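Local coordinates for protein multiheme cytochrome cf (Carboxydothermus ferrireducens DSM 11255, PDB 6QVM) that sits in the S-layer of the cell and probably passes electrons through its eleven c-type hemes to insoluble extracellular Fe(III), at residues 386-391 with 579-584; 560-563 with 569-572; 378-383 with 396-401; 313-318 with 330-335. All blocks are in the same frame, centred on the assembly; numbering follows the deposited sequence.

Contact 1: 386-391 with 579-584; sequences CHEGAH and SSLGSY. With HEC (heme c), chain J.
E388 and A390 of an irregular loop face L581 and Y584 of a 3-10 segment, the backbones closing from 7.9 Å between the CA atoms of E388 and L581 to 6.4 Å between those of A390 and Y584. The contact is mostly apolar. A390 CB rests 4.3 Å from Y584 CB, and methyl CD2 of L581 meets E388 CB. Farther out, H391 brings ND1 to within 3.3 Å of Y584 CE1, at the edge of the phenol; the rings meet rim to rim with their planes at 85°, though H391 is poorly ordered and its pose should be read with caution. The loop opens with the last two residues of a CXXCH heme-binding motif: C386 SG forms one of the two thioethers of heme J, at CAC. H387 NE2 lies 2.0 Å from FE of heme J and binds it, with H243 as the other protein ligand. Just beyond, E388 bends at its second torsion (chi2 -72°), which folds the carboxylate back over its own loop. There OE1 takes the backbone N of A390 on its anti lone pair at 2.8 Å, while OE2 is hydrogen-bonded to H392. Another heme touches both E388 and Y584, and I575 of helix 573-576 backs A390 and L581.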
# COMPACT_ATOMS: atom_id res chain seq x y z
N CYS A 386 10.41 -8.14 -1.30
CA CYS A 386 10.75 -7.79 -2.68
C CYS A 386 11.87 -6.77 -2.77
O CYS A 386 12.78 -6.93 -3.59
CB CYS A 386 9.52 -7.24 -3.41
SG CYS A 386 8.11 -8.37 -3.48
N HIS A 387 11.84 -5.72 -1.94
CA HIS A 387 12.93 -4.75 -1.88
C HIS A 387 13.97 -5.23 -0.86
O HIS A 387 14.13 -4.68 0.23
CB HIS A 387 12.40 -3.38 -1.49
CG HIS A 387 11.32 -2.85 -2.38
ND1 HIS A 387 11.55 -1.90 -3.35
CD2 HIS A 387 9.99 -3.11 -2.41
CE1 HIS A 387 10.42 -1.61 -3.96
NE2 HIS A 387 9.45 -2.33 -3.41
N GLU A 388 14.69 -6.29 -1.24
CA GLU A 388 15.48 -7.02 -0.26
C GLU A 388 16.73 -6.28 0.19
O GLU A 388 17.30 -6.64 1.22
CB GLU A 388 15.87 -8.40 -0.80
CG GLU A 388 17.11 -8.40 -1.68
CD GLU A 388 16.90 -7.77 -3.04
OE1 GLU A 388 17.70 -6.90 -3.42
OE2 GLU A 388 15.94 -8.15 -3.73
N GLY A 389 17.16 -5.25 -0.54
CA GLY A 389 18.31 -4.47 -0.15
C GLY A 389 19.61 -4.83 -0.84
O GLY A 389 20.64 -4.22 -0.55
N ALA A 390 19.60 -5.82 -1.74
CA ALA A 390 20.77 -6.11 -2.55
C ALA A 390 20.67 -5.35 -3.86
O ALA A 390 21.11 -4.20 -3.95
CB ALA A 390 20.89 -7.62 -2.80
N HIS A 391 20.10 -5.98 -4.89
CA HIS A 391 19.85 -5.29 -6.16
C HIS A 391 18.66 -4.34 -6.07
O HIS A 391 18.54 -3.44 -6.91
CB HIS A 391 19.62 -6.30 -7.28
CG HIS A 391 20.87 -6.92 -7.81
ND1 HIS A 391 20.89 -8.17 -8.40
CD2 HIS A 391 22.15 -6.46 -7.85
CE1 HIS A 391 22.13 -8.45 -8.78
NE2 HIS A 391 22.91 -7.43 -8.46
N SER A 579 20.38 -16.94 3.66
CA SER A 579 20.22 -17.90 2.57
C SER A 579 18.82 -17.92 1.97
O SER A 579 18.62 -18.52 0.91
CB SER A 579 20.59 -19.31 3.05
OG SER A 579 19.93 -19.61 4.26
N SER A 580 17.85 -17.27 2.62
CA SER A 580 16.53 -17.13 2.00
C SER A 580 16.57 -16.24 0.77
O SER A 580 15.62 -16.26 -0.03
CB SER A 580 15.53 -16.58 3.02
OG SER A 580 15.79 -15.22 3.30
N LEU A 581 17.64 -15.47 0.59
CA LEU A 581 17.77 -14.55 -0.53
C LEU A 581 18.21 -15.23 -1.82
O LEU A 581 18.24 -14.56 -2.87
CB LEU A 581 18.75 -13.43 -0.19
CG LEU A 581 18.43 -12.55 1.02
CD1 LEU A 581 19.50 -11.48 1.18
CD2 LEU A 581 17.06 -11.92 0.88
N GLY A 582 18.56 -16.51 -1.77
CA GLY A 582 18.99 -17.21 -2.97
C GLY A 582 20.25 -16.61 -3.57
O GLY A 582 21.23 -16.32 -2.87
N SER A 583 20.22 -16.40 -4.89
CA SER A 583 21.38 -15.87 -5.60
C SER A 583 21.63 -14.39 -5.32
O SER A 583 22.66 -13.87 -5.76
CB SER A 583 21.22 -16.08 -7.11
OG SER A 583 20.11 -15.36 -7.60
N TYR A 584 20.73 -13.71 -4.61
CA TYR A 584 20.99 -12.35 -4.16
C TYR A 584 21.87 -12.30 -2.92
O TYR A 584 22.34 -11.22 -2.55
CB TYR A 584 19.68 -11.61 -3.89
CG TYR A 584 18.88 -11.34 -5.15
CD1 TYR A 584 19.22 -10.29 -5.99
CD2 TYR A 584 17.83 -12.16 -5.52
CE1 TYR A 584 18.51 -10.04 -7.15
CE2 TYR A 584 17.11 -11.92 -6.68
CZ TYR A 584 17.46 -10.86 -7.49
OH TYR A 584 16.75 -10.62 -8.65
FE HEC J . 7.65 -1.93 -4.08
CHA HEC J . 8.29 -0.25 -6.97
CHB HEC J . 8.08 1.00 -2.30
CHC HEC J . 6.46 -3.47 -1.24
CHD HEC J . 7.76 -4.98 -5.70
NA HEC J . 8.08 0.01 -4.54
C1A HEC J . 8.36 0.48 -5.80
C2A HEC J . 8.76 1.87 -5.70
C3A HEC J . 8.70 2.21 -4.41
C4A HEC J . 8.29 1.05 -3.65
CMA HEC J . 9.05 3.60 -3.83
CAA HEC J . 9.17 2.78 -6.88
CBA HEC J . 7.94 3.55 -7.36
CGA HEC J . 8.39 4.53 -8.41
O1A HEC J . 9.28 4.19 -9.24
O2A HEC J . 7.84 5.66 -8.42
NB HEC J . 7.34 -1.35 -2.13
C1B HEC J . 7.53 -0.08 -1.62
C2B HEC J . 7.06 -0.06 -0.26
C3B HEC J . 6.62 -1.30 0.05
C4B HEC J . 6.78 -2.13 -1.14
CMB HEC J . 7.14 1.19 0.65
CAB HEC J . 6.04 -1.78 1.40
CBB HEC J . 4.79 -0.98 1.83
NC HEC J . 7.26 -3.87 -3.55
C1C HEC J . 6.69 -4.27 -2.35
C2C HEC J . 6.39 -5.69 -2.44
C3C HEC J . 6.68 -6.11 -3.70
C4C HEC J . 7.28 -4.97 -4.40
CMC HEC J . 5.68 -6.51 -1.33
CAC HEC J . 6.56 -7.54 -4.29
CBC HEC J . 5.12 -8.11 -4.26
ND HEC J . 7.98 -2.53 -6.02
C1D HEC J . 7.98 -3.85 -6.47
C2D HEC J . 8.26 -3.85 -7.88
C3D HEC J . 8.42 -2.38 -8.27
C4D HEC J . 8.23 -1.63 -7.06
CMD HEC J . 8.37 -5.07 -8.82
CAD HEC J . 8.70 -1.81 -9.67
CBD HEC J . 7.33 -1.41 -10.22
CGD HEC J . 7.39 -0.98 -11.67
O1D HEC J . 8.50 -0.57 -12.11
O2D HEC J . 6.35 -1.05 -12.37

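Contact 2: 560-563 with 569-572; sequences YFKV and SIDN. With HEC (heme c), chain M.
N572 spends both ends of its amide at once: ND2 donates a nearly straight bond to Y560 OH (3.1 Å, 159°) and a second to D399, a calcium ligand, while, as the N-cap of helix 573-576, N572 uses OD1 to accept from the backbone N of I575. The phenol oxygen lies close to the amide plane, yet the ring and the amide are turned 67° apart. With CG anti to the backbone N (chi1 -165°), the N572 amide is carried off the strand toward the tyrosine. I570 puts its CB over one face of the Y560 ring, with its CD1 3.7 Å from ring atom CG and its CG2 3.9 Å from CE1. Y401 makes an edge-to-face pair with the same ring, so the tyrosine is wedged against strands 567-572 and 400-403 of the four-stranded antiparallel sheet. On its other flank the 560-563 loop faces the hemes. F561 turns away from the strand and sets CE1 3.7 Å from C2B of heme M, and its carbonyl accepts from ND1 of H553, the histidine of a CXXCH motif. K562 starts toward I570, its CB 4.3 Å from I570 CD1, then bends off so that NZ hydrogen-bonds O1A of a heme M propionate at 2.9 Å.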
# COMPACT_ATOMS: atom_id res chain seq x y z
N TYR A 560 21.74 3.44 2.54
CA TYR A 560 22.73 3.28 3.59
C TYR A 560 22.93 4.56 4.40
O TYR A 560 23.29 4.49 5.57
CB TYR A 560 24.07 2.83 3.00
CG TYR A 560 24.07 1.42 2.46
CD1 TYR A 560 24.20 0.33 3.31
CD2 TYR A 560 23.93 1.18 1.10
CE1 TYR A 560 24.19 -0.96 2.82
CE2 TYR A 560 23.92 -0.12 0.60
CZ TYR A 560 24.06 -1.18 1.47
OH TYR A 560 24.05 -2.47 0.99
N PHE A 561 22.69 5.72 3.77
CA PHE A 561 22.78 7.03 4.40
C PHE A 561 24.20 7.38 4.84
O PHE A 561 24.45 8.50 5.29
CB PHE A 561 21.83 7.13 5.59
CG PHE A 561 20.37 7.08 5.21
CD1 PHE A 561 19.72 8.22 4.78
CD2 PHE A 561 19.67 5.89 5.27
CE1 PHE A 561 18.38 8.17 4.42
CE2 PHE A 561 18.33 5.84 4.91
CZ PHE A 561 17.69 6.98 4.49
N LYS A 562 25.15 6.46 4.67
CA LYS A 562 26.55 6.74 4.95
C LYS A 562 27.16 7.48 3.77
O LYS A 562 27.05 7.04 2.62
CB LYS A 562 27.31 5.45 5.22
CG LYS A 562 26.79 4.65 6.40
CD LYS A 562 27.07 5.36 7.72
CE LYS A 562 26.52 4.56 8.88
NZ LYS A 562 27.05 5.02 10.19
N VAL A 563 27.80 8.61 4.04
CA VAL A 563 28.32 9.47 2.99
C VAL A 563 29.71 9.00 2.60
O VAL A 563 30.56 8.75 3.47
CB VAL A 563 28.35 10.93 3.44
CG1 VAL A 563 28.48 11.86 2.26
CG2 VAL A 563 27.10 11.27 4.24
N SER A 569 32.66 2.12 0.43
CA SER A 569 32.38 0.73 0.09
C SER A 569 31.81 0.03 1.31
O SER A 569 32.38 0.12 2.41
CB SER A 569 33.65 0.01 -0.38
OG SER A 569 33.67 -0.07 -1.79
N ILE A 570 30.68 -0.65 1.13
CA ILE A 570 29.98 -1.32 2.22
C ILE A 570 29.79 -2.78 1.86
O ILE A 570 29.41 -3.11 0.73
CB ILE A 570 28.62 -0.66 2.53
CG1 ILE A 570 28.79 0.85 2.71
CG2 ILE A 570 28.00 -1.28 3.77
CD1 ILE A 570 27.65 1.52 3.46
N ASP A 571 30.06 -3.65 2.83
CA ASP A 571 29.63 -5.04 2.79
C ASP A 571 28.42 -5.19 3.69
O ASP A 571 28.50 -4.97 4.90
CB ASP A 571 30.75 -5.99 3.21
CG ASP A 571 31.78 -6.21 2.10
OD1 ASP A 571 31.72 -5.48 1.09
OD2 ASP A 571 32.65 -7.09 2.26
N ASN A 572 27.28 -5.53 3.09
CA ASN A 572 26.02 -5.70 3.81
C ASN A 572 26.00 -7.10 4.39
O ASN A 572 25.73 -8.08 3.68
CB ASN A 572 24.85 -5.44 2.87
CG ASN A 572 23.54 -5.24 3.61
OD1 ASN A 572 23.29 -5.89 4.63
ND2 ASN A 572 22.71 -4.35 3.11
FE HEC M . 17.49 10.37 9.63
CHA HEC M . 19.79 8.75 11.59
CHB HEC M . 19.97 11.18 7.39
CHC HEC M . 15.11 11.37 7.38
CHD HEC M . 15.20 10.37 12.16
NA HEC M . 19.50 10.07 9.52
C1A HEC M . 20.25 9.33 10.42
C2A HEC M . 21.60 9.28 9.91
C3A HEC M . 21.65 9.94 8.76
C4A HEC M . 20.33 10.46 8.50
CMA HEC M . 22.90 10.13 7.88
CAA HEC M . 22.78 8.53 10.57
CBA HEC M . 22.74 7.16 9.89
CGA HEC M . 23.85 6.26 10.36
O1A HEC M . 24.89 6.78 10.84
O2A HEC M . 23.68 5.02 10.23
NB HEC M . 17.53 11.16 7.73
C1B HEC M . 18.67 11.32 6.95
C2B HEC M . 18.24 11.67 5.61
C3B HEC M . 16.89 11.74 5.61
C4B HEC M . 16.42 11.41 6.94
CMB HEC M . 19.22 11.98 4.45
CAB HEC M . 15.97 12.09 4.42
CBB HEC M . 16.10 11.06 3.27
NC HEC M . 15.55 10.87 9.77
C1C HEC M . 14.71 11.14 8.69
C2C HEC M . 13.34 11.15 9.17
C3C HEC M . 13.35 10.80 10.48
C4C HEC M . 14.75 10.66 10.88
CMC HEC M . 12.11 11.32 8.24
CAC HEC M . 12.16 10.66 11.48
CBC HEC M . 11.06 9.68 11.02
ND HEC M . 17.49 9.64 11.58
C1D HEC M . 16.42 9.80 12.46
C2D HEC M . 16.79 9.27 13.74
C3D HEC M . 18.24 8.76 13.58
C4D HEC M . 18.58 9.04 12.20
CMD HEC M . 15.87 9.27 14.98
CAD HEC M . 19.19 8.09 14.61
CBD HEC M . 18.47 7.15 15.58
CGD HEC M . 19.47 6.23 16.24
O1D HEC M . 20.66 6.61 16.40
O2D HEC M . 19.07 5.10 16.62

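Contact 3: 378-383 with 396-401; sequences AASATC and EYNDEY. With CA (calcium ion), chain S; HEC (heme c), chain J; NGA (2-acetamido-2-deoxy-beta-D-galactopyranose), chain D.
S380 comes at the edge of the Y397 ring, near its plane, and its OG donates to Y397 OH at 2.6 Å. The phenol oxygen in turn is hydrogen-bonded to the carbonyl of I471, so the tyrosine is fixed at its far end by two polar partners. One face of the ring is covered by its own neighbour: CB of N398 stands 3.7 Å above the centre. A phenylalanine in place of Y397 would probably leave the S380 hydroxyl without its acceptor and the I471 carbonyl without its mate. N398 then turns to the calcium ion, as does D399, whose OD1 binds it at 2.4 Å; three waters, E384 and G395 bring the ligands to seven. Water 1 also donates to D399 OD2, tying the carboxylate's second oxygen to the metal shell. Beyond the calcium loop, Y401 folds back to bond E396 O through its OH at 2.6 Å, from the face of the carbonyl plane opposite to that used by the N of D399. E400, CG anti to the backbone N (chi1 179°) and extended beyond, carries its carboxylate out to an N-acetylgalactosamine, whose N2 donates to OE1 at 3.0 Å. Segment 378-383 enters the short, weakly bonded helix 381-384, whose C383 is joined to heme J by a thioether, with helix 473-476 alongside; segment 396-401 runs into strand 400-403, between strands 410-411 and 567-572.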
# COMPACT_ATOMS: atom_id res chain seq x y z
N ALA A 378 2.92 -2.40 8.99
CA ALA A 378 3.78 -1.24 8.80
C ALA A 378 5.26 -1.57 8.97
O ALA A 378 6.10 -0.71 8.69
CB ALA A 378 3.38 -0.12 9.76
N ALA A 379 5.58 -2.78 9.42
CA ALA A 379 6.97 -3.19 9.54
C ALA A 379 7.61 -3.29 8.17
O ALA A 379 6.96 -3.63 7.18
CB ALA A 379 7.08 -4.53 10.27
N SER A 380 8.91 -2.98 8.11
CA SER A 380 9.63 -2.96 6.84
C SER A 380 9.63 -4.32 6.16
O SER A 380 9.83 -4.39 4.95
CB SER A 380 11.06 -2.50 7.06
OG SER A 380 11.09 -1.17 7.53
N ALA A 381 9.41 -5.40 6.92
CA ALA A 381 9.42 -6.73 6.33
C ALA A 381 8.31 -6.90 5.29
O ALA A 381 8.42 -7.74 4.40
CB ALA A 381 9.28 -7.79 7.42
N THR A 382 7.24 -6.11 5.41
CA THR A 382 6.18 -6.14 4.41
C THR A 382 6.72 -5.80 3.03
O THR A 382 6.30 -6.37 2.02
CB THR A 382 5.06 -5.18 4.81
OG1 THR A 382 4.48 -5.61 6.05
CG2 THR A 382 3.97 -5.12 3.74
N CYS A 383 7.70 -4.90 2.98
CA CYS A 383 8.30 -4.46 1.72
C CYS A 383 9.59 -5.19 1.38
O CYS A 383 9.90 -5.36 0.19
CB CYS A 383 8.58 -2.96 1.76
SG CYS A 383 7.34 -1.99 2.65
N GLU A 396 18.29 -2.11 2.69
CA GLU A 396 19.56 -1.90 3.37
C GLU A 396 19.47 -0.89 4.51
O GLU A 396 20.40 -0.83 5.32
CB GLU A 396 20.62 -1.44 2.37
CG GLU A 396 20.33 -0.08 1.73
CD GLU A 396 19.60 -0.20 0.40
OE1 GLU A 396 19.84 0.65 -0.49
OE2 GLU A 396 18.79 -1.15 0.24
N TYR A 397 18.39 -0.12 4.59
CA TYR A 397 18.33 0.98 5.55
C TYR A 397 18.44 0.52 7.00
O TYR A 397 18.83 1.32 7.86
CB TYR A 397 17.02 1.76 5.36
CG TYR A 397 15.92 1.34 6.29
CD1 TYR A 397 15.19 0.18 6.05
CD2 TYR A 397 15.59 2.10 7.41
CE1 TYR A 397 14.18 -0.22 6.91
CE2 TYR A 397 14.58 1.71 8.27
CZ TYR A 397 13.88 0.55 8.01
OH TYR A 397 12.87 0.16 8.86
N ASN A 398 18.12 -0.74 7.30
CA ASN A 398 18.20 -1.26 8.66
C ASN A 398 19.15 -2.45 8.77
O ASN A 398 19.06 -3.24 9.71
CB ASN A 398 16.82 -1.65 9.19
CG ASN A 398 16.14 -2.73 8.36
OD1 ASN A 398 16.72 -3.28 7.42
ND2 ASN A 398 14.90 -3.04 8.71
N ASP A 399 20.07 -2.60 7.81
CA ASP A 399 20.96 -3.74 7.76
C ASP A 399 22.20 -3.50 8.61
O ASP A 399 22.39 -2.43 9.20
CB ASP A 399 21.33 -4.06 6.31
CG ASP A 399 20.21 -4.76 5.56
OD1 ASP A 399 19.14 -4.99 6.17
OD2 ASP A 399 20.40 -5.08 4.37
N GLU A 400 23.07 -4.50 8.65
CA GLU A 400 24.35 -4.43 9.35
C GLU A 400 25.46 -4.23 8.32
O GLU A 400 25.56 -4.99 7.35
CB GLU A 400 24.59 -5.71 10.15
CG GLU A 400 25.90 -5.77 10.91
CD GLU A 400 26.06 -7.08 11.67
OE1 GLU A 400 26.90 -7.14 12.60
OE2 GLU A 400 25.33 -8.05 11.35
N TYR A 401 26.28 -3.21 8.53
CA TYR A 401 27.28 -2.78 7.56
C TYR A 401 28.69 -3.03 8.06
O TYR A 401 29.00 -2.78 9.23
CB TYR A 401 27.17 -1.28 7.25
CG TYR A 401 25.78 -0.73 7.07
CD1 TYR A 401 24.77 -1.48 6.47
CD2 TYR A 401 25.48 0.56 7.48
CE1 TYR A 401 23.50 -0.96 6.31
CE2 TYR A 401 24.23 1.09 7.31
CZ TYR A 401 23.23 0.33 6.73
OH TYR A 401 21.97 0.87 6.57
CA CA S . 16.80 -5.04 5.76
FE HEC J . 7.65 -1.93 -4.08
CHA HEC J . 8.29 -0.25 -6.97
CHB HEC J . 8.08 1.00 -2.30
CHC HEC J . 6.46 -3.47 -1.24
CHD HEC J . 7.76 -4.98 -5.70
NA HEC J . 8.08 0.01 -4.54
C1A HEC J . 8.36 0.48 -5.80
C2A HEC J . 8.76 1.87 -5.70
C3A HEC J . 8.70 2.21 -4.41
C4A HEC J . 8.29 1.05 -3.65
CMA HEC J . 9.05 3.60 -3.83
CAA HEC J . 9.17 2.78 -6.88
CBA HEC J . 7.94 3.55 -7.36
CGA HEC J . 8.39 4.53 -8.41
O1A HEC J . 9.28 4.19 -9.24
O2A HEC J . 7.84 5.66 -8.42
NB HEC J . 7.34 -1.35 -2.13
C1B HEC J . 7.53 -0.08 -1.62
C2B HEC J . 7.06 -0.06 -0.26
C3B HEC J . 6.62 -1.30 0.05
C4B HEC J . 6.78 -2.13 -1.14
CMB HEC J . 7.14 1.19 0.65
CAB HEC J . 6.04 -1.78 1.40
CBB HEC J . 4.79 -0.98 1.83
NC HEC J . 7.26 -3.87 -3.55
C1C HEC J . 6.69 -4.27 -2.35
C2C HEC J . 6.39 -5.69 -2.44
C3C HEC J . 6.68 -6.11 -3.70
C4C HEC J . 7.28 -4.97 -4.40
CMC HEC J . 5.68 -6.51 -1.33
CAC HEC J . 6.56 -7.54 -4.29
CBC HEC J . 5.12 -8.11 -4.26
ND HEC J . 7.98 -2.53 -6.02
C1D HEC J . 7.98 -3.85 -6.47
C2D HEC J . 8.26 -3.85 -7.88
C3D HEC J . 8.42 -2.38 -8.27
C4D HEC J . 8.23 -1.63 -7.06
CMD HEC J . 8.37 -5.07 -8.82
CAD HEC J . 8.70 -1.81 -9.67
CBD HEC J . 7.33 -1.41 -10.22
CGD HEC J . 7.39 -0.98 -11.67
O1D HEC J . 8.50 -0.57 -12.11
O2D HEC J . 6.35 -1.05 -12.37
C1 NGA D . 23.73 -7.97 14.35
C2 NGA D . 24.63 -9.07 14.92
C3 NGA D . 24.60 -10.31 14.01
C4 NGA D . 23.14 -10.68 13.80
C5 NGA D . 22.30 -9.51 13.31
C6 NGA D . 20.83 -9.88 13.20
C7 NGA D . 26.30 -7.90 16.30
C8 NGA D . 25.36 -8.02 17.46
N2 NGA D . 25.93 -8.45 15.13
O3 NGA D . 25.30 -11.46 14.52
O4 NGA D . 22.60 -11.10 15.03
O5 NGA D . 22.41 -8.42 14.19
O6 NGA D . 20.66 -10.79 12.13
O7 NGA D . 27.37 -7.31 16.45
O HOH W 1 17.89 -5.88 3.70
O HOH W 2 15.77 -7.27 5.22
O HOH W 3 16.76 -6.54 7.93

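Contact 4: 313-318 with 330-335; sequences SCAKCH and GTPYSV. With HEC (heme c), chain H.
Apolar packing comes first: the ring of P332 sits against the turn of A315 and K316, its CG 3.8 Å from A315 CB and its CD 3.9 Å from K316 CB. Next to it the backbones close to 5.2 Å between the CA atoms of K316 and G330, an approach in which a CB on the glycine would press on that of the lysine. K316 then runs extended past the G330 carbonyl, whose O is 3.5 Å from its CD. Polar links are few. K316 NZ is hydrogen-bonded to the carbonyl of I328; water 4 donates to G330 O at 2.8 Å but is held only weakly by the lysine. With the heme, K316 CE packs on methyl CMC of heme H. C314 and C317 bind that heme covalently, SG to CAB and SG to CAC. H318 lies with the C314 carbonyl oxygen 3.4 Å above the centre of its ring and points NE2 at FE of heme H, 2.9 Å away in the model, long for a full coordinate bond. Exchange for an alanine takes the imidazole away, which would probably leave the iron without its partner on this side and the C314 carbonyl without the ring beneath it. Two thioethers followed at once by a histidine are the CXXCH signature of c-type cytochromes, here within a cytochrome c554-like region.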
# COMPACT_ATOMS: atom_id res chain seq x y z
N SER A 313 12.48 -16.84 -12.65
CA SER A 313 13.49 -16.01 -12.01
C SER A 313 13.00 -14.64 -11.54
O SER A 313 13.70 -13.99 -10.75
CB SER A 313 14.69 -15.82 -12.95
OG SER A 313 15.30 -17.08 -13.24
N CYS A 314 11.83 -14.19 -12.00
CA CYS A 314 11.49 -12.79 -11.76
C CYS A 314 10.07 -12.59 -11.27
O CYS A 314 9.81 -11.70 -10.46
CB CYS A 314 11.70 -11.95 -13.03
SG CYS A 314 13.22 -12.30 -13.95
N ALA A 315 9.16 -13.43 -11.76
CA ALA A 315 7.73 -13.18 -11.57
C ALA A 315 7.35 -13.12 -10.09
O ALA A 315 6.42 -12.40 -9.71
CB ALA A 315 6.93 -14.26 -12.28
N LYS A 316 8.08 -13.85 -9.24
CA LYS A 316 7.71 -13.97 -7.83
C LYS A 316 7.65 -12.62 -7.13
O LYS A 316 6.98 -12.50 -6.09
CB LYS A 316 8.69 -14.89 -7.11
CG LYS A 316 10.11 -14.36 -7.12
CD LYS A 316 11.11 -15.44 -6.78
CE LYS A 316 12.47 -14.85 -6.43
NZ LYS A 316 13.44 -15.92 -6.07
N CYS A 317 8.34 -11.60 -7.64
CA CYS A 317 8.25 -10.26 -7.09
C CYS A 317 7.41 -9.34 -7.96
O CYS A 317 7.21 -8.18 -7.60
CB CYS A 317 9.65 -9.66 -6.90
SG CYS A 317 10.69 -10.60 -5.76
N HIS A 318 6.90 -9.83 -9.09
CA HIS A 318 6.20 -8.99 -10.05
C HIS A 318 4.71 -9.32 -10.17
O HIS A 318 4.00 -8.63 -10.91
CB HIS A 318 6.86 -9.09 -11.44
CG HIS A 318 8.31 -8.73 -11.46
ND1 HIS A 318 9.10 -8.94 -12.57
CD2 HIS A 318 9.12 -8.19 -10.51
CE1 HIS A 318 10.34 -8.54 -12.30
NE2 HIS A 318 10.37 -8.07 -11.06
N GLY A 330 9.21 -16.78 -3.19
CA GLY A 330 7.95 -17.19 -3.78
C GLY A 330 8.09 -18.08 -5.00
O GLY A 330 9.13 -18.12 -5.65
N THR A 331 7.01 -18.80 -5.30
CA THR A 331 6.96 -19.72 -6.43
C THR A 331 5.66 -19.46 -7.18
O THR A 331 4.60 -20.02 -6.82
CB THR A 331 7.04 -21.18 -5.98
OG1 THR A 331 8.13 -21.33 -5.06
CG2 THR A 331 7.26 -22.10 -7.18
N PRO A 332 5.68 -18.63 -8.23
CA PRO A 332 4.45 -18.27 -8.94
C PRO A 332 4.05 -19.23 -10.06
O PRO A 332 3.20 -18.86 -10.87
CB PRO A 332 4.80 -16.90 -9.52
CG PRO A 332 6.26 -17.01 -9.82
CD PRO A 332 6.85 -17.91 -8.74
N TYR A 333 4.62 -20.42 -10.11
CA TYR A 333 4.37 -21.34 -11.21
C TYR A 333 4.44 -22.77 -10.70
O TYR A 333 4.88 -23.03 -9.57
CB TYR A 333 5.40 -21.16 -12.33
CG TYR A 333 6.79 -21.52 -11.86
CD1 TYR A 333 7.58 -20.59 -11.20
CD2 TYR A 333 7.31 -22.80 -12.03
CE1 TYR A 333 8.84 -20.91 -10.74
CE2 TYR A 333 8.57 -23.13 -11.58
CZ TYR A 333 9.33 -22.18 -10.93
OH TYR A 333 10.59 -22.51 -10.48
N SER A 334 4.01 -23.69 -11.56
CA SER A 334 4.39 -25.09 -11.47
C SER A 334 4.77 -25.54 -12.87
O SER A 334 4.30 -24.98 -13.87
CB SER A 334 3.26 -25.95 -10.89
OG SER A 334 2.13 -25.97 -11.75
N VAL A 335 5.63 -26.55 -12.95
CA VAL A 335 6.19 -27.01 -14.22
C VAL A 335 5.73 -28.44 -14.47
O VAL A 335 6.10 -29.36 -13.73
CB VAL A 335 7.72 -26.91 -14.23
CG1 VAL A 335 8.30 -27.21 -12.87
CG2 VAL A 335 8.33 -27.83 -15.28
FE HEC H . 12.89 -6.65 -10.55
CHA HEC H . 12.47 -3.21 -10.48
CHB HEC H . 13.34 -6.48 -13.96
CHC HEC H . 13.58 -10.03 -10.62
CHD HEC H . 12.02 -6.90 -7.26
NA HEC H . 12.90 -5.13 -11.95
C1A HEC H . 12.67 -3.79 -11.71
C2A HEC H . 12.71 -3.09 -12.98
C3A HEC H . 12.96 -3.98 -13.94
C4A HEC H . 13.08 -5.28 -13.32
CMA HEC H . 13.07 -3.67 -15.45
CAA HEC H . 12.52 -1.56 -13.16
CBA HEC H . 13.89 -0.91 -12.91
CGA HEC H . 13.82 0.58 -13.18
O1A HEC H . 12.99 1.28 -12.54
O2A HEC H . 14.63 1.05 -14.02
NB HEC H . 13.34 -8.01 -12.01
C1B HEC H . 13.57 -7.69 -13.34
C2B HEC H . 14.10 -8.88 -13.99
C3B HEC H . 14.16 -9.87 -13.07
C4B HEC H . 13.68 -9.33 -11.81
CMB HEC H . 14.48 -8.94 -15.48
CAB HEC H . 14.65 -11.33 -13.28
CBB HEC H . 16.12 -11.38 -13.73
NC HEC H . 12.79 -8.18 -9.20
C1C HEC H . 13.15 -9.50 -9.42
C2C HEC H . 13.02 -10.22 -8.17
C3C HEC H . 12.59 -9.36 -7.24
C4C HEC H . 12.44 -8.06 -7.87
CMC HEC H . 13.31 -11.73 -8.00
CAC HEC H . 12.28 -9.64 -5.74
CBC HEC H . 13.56 -10.05 -4.99
ND HEC H . 12.31 -5.27 -9.11
C1D HEC H . 12.06 -5.63 -7.79
C2D HEC H . 11.83 -4.43 -7.03
C3D HEC H . 11.97 -3.26 -8.03
C4D HEC H . 12.26 -3.89 -9.30
CMD HEC H . 11.51 -4.39 -5.53
CAD HEC H . 11.82 -1.74 -7.78
CBD HEC H . 12.79 -1.30 -6.68
CGD HEC H . 14.19 -1.20 -7.22
O1D HEC H . 14.34 -1.18 -8.46
O2D HEC H . 15.16 -1.13 -6.42
O HOH W 4 11.75 -18.80 -5.04

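Contacts 2 and 3 are buried, while contacts 1 and 4 are only partly so. Burial goes with chemistry: the two buried contacts are each tied across by a hydroxyl hydrogen bond, whereas the two less buried ones have no direct hydrogen bond between their segments and rest mainly on packing. Contacts 2 and 3 share a sheet through neighbouring strands 567-572 and 400-403, with I570 CG2 3.6 Å from Y401 CB. Contacts 1 and 3 hold the two thioethers of heme J, and their segments alternate along the chain. Contact 4 serves heme H and meets contact 1 where C386 SG lies 4.0 Å from C317 CB, but stays about 16 Å from contact 2 at the nearest atoms.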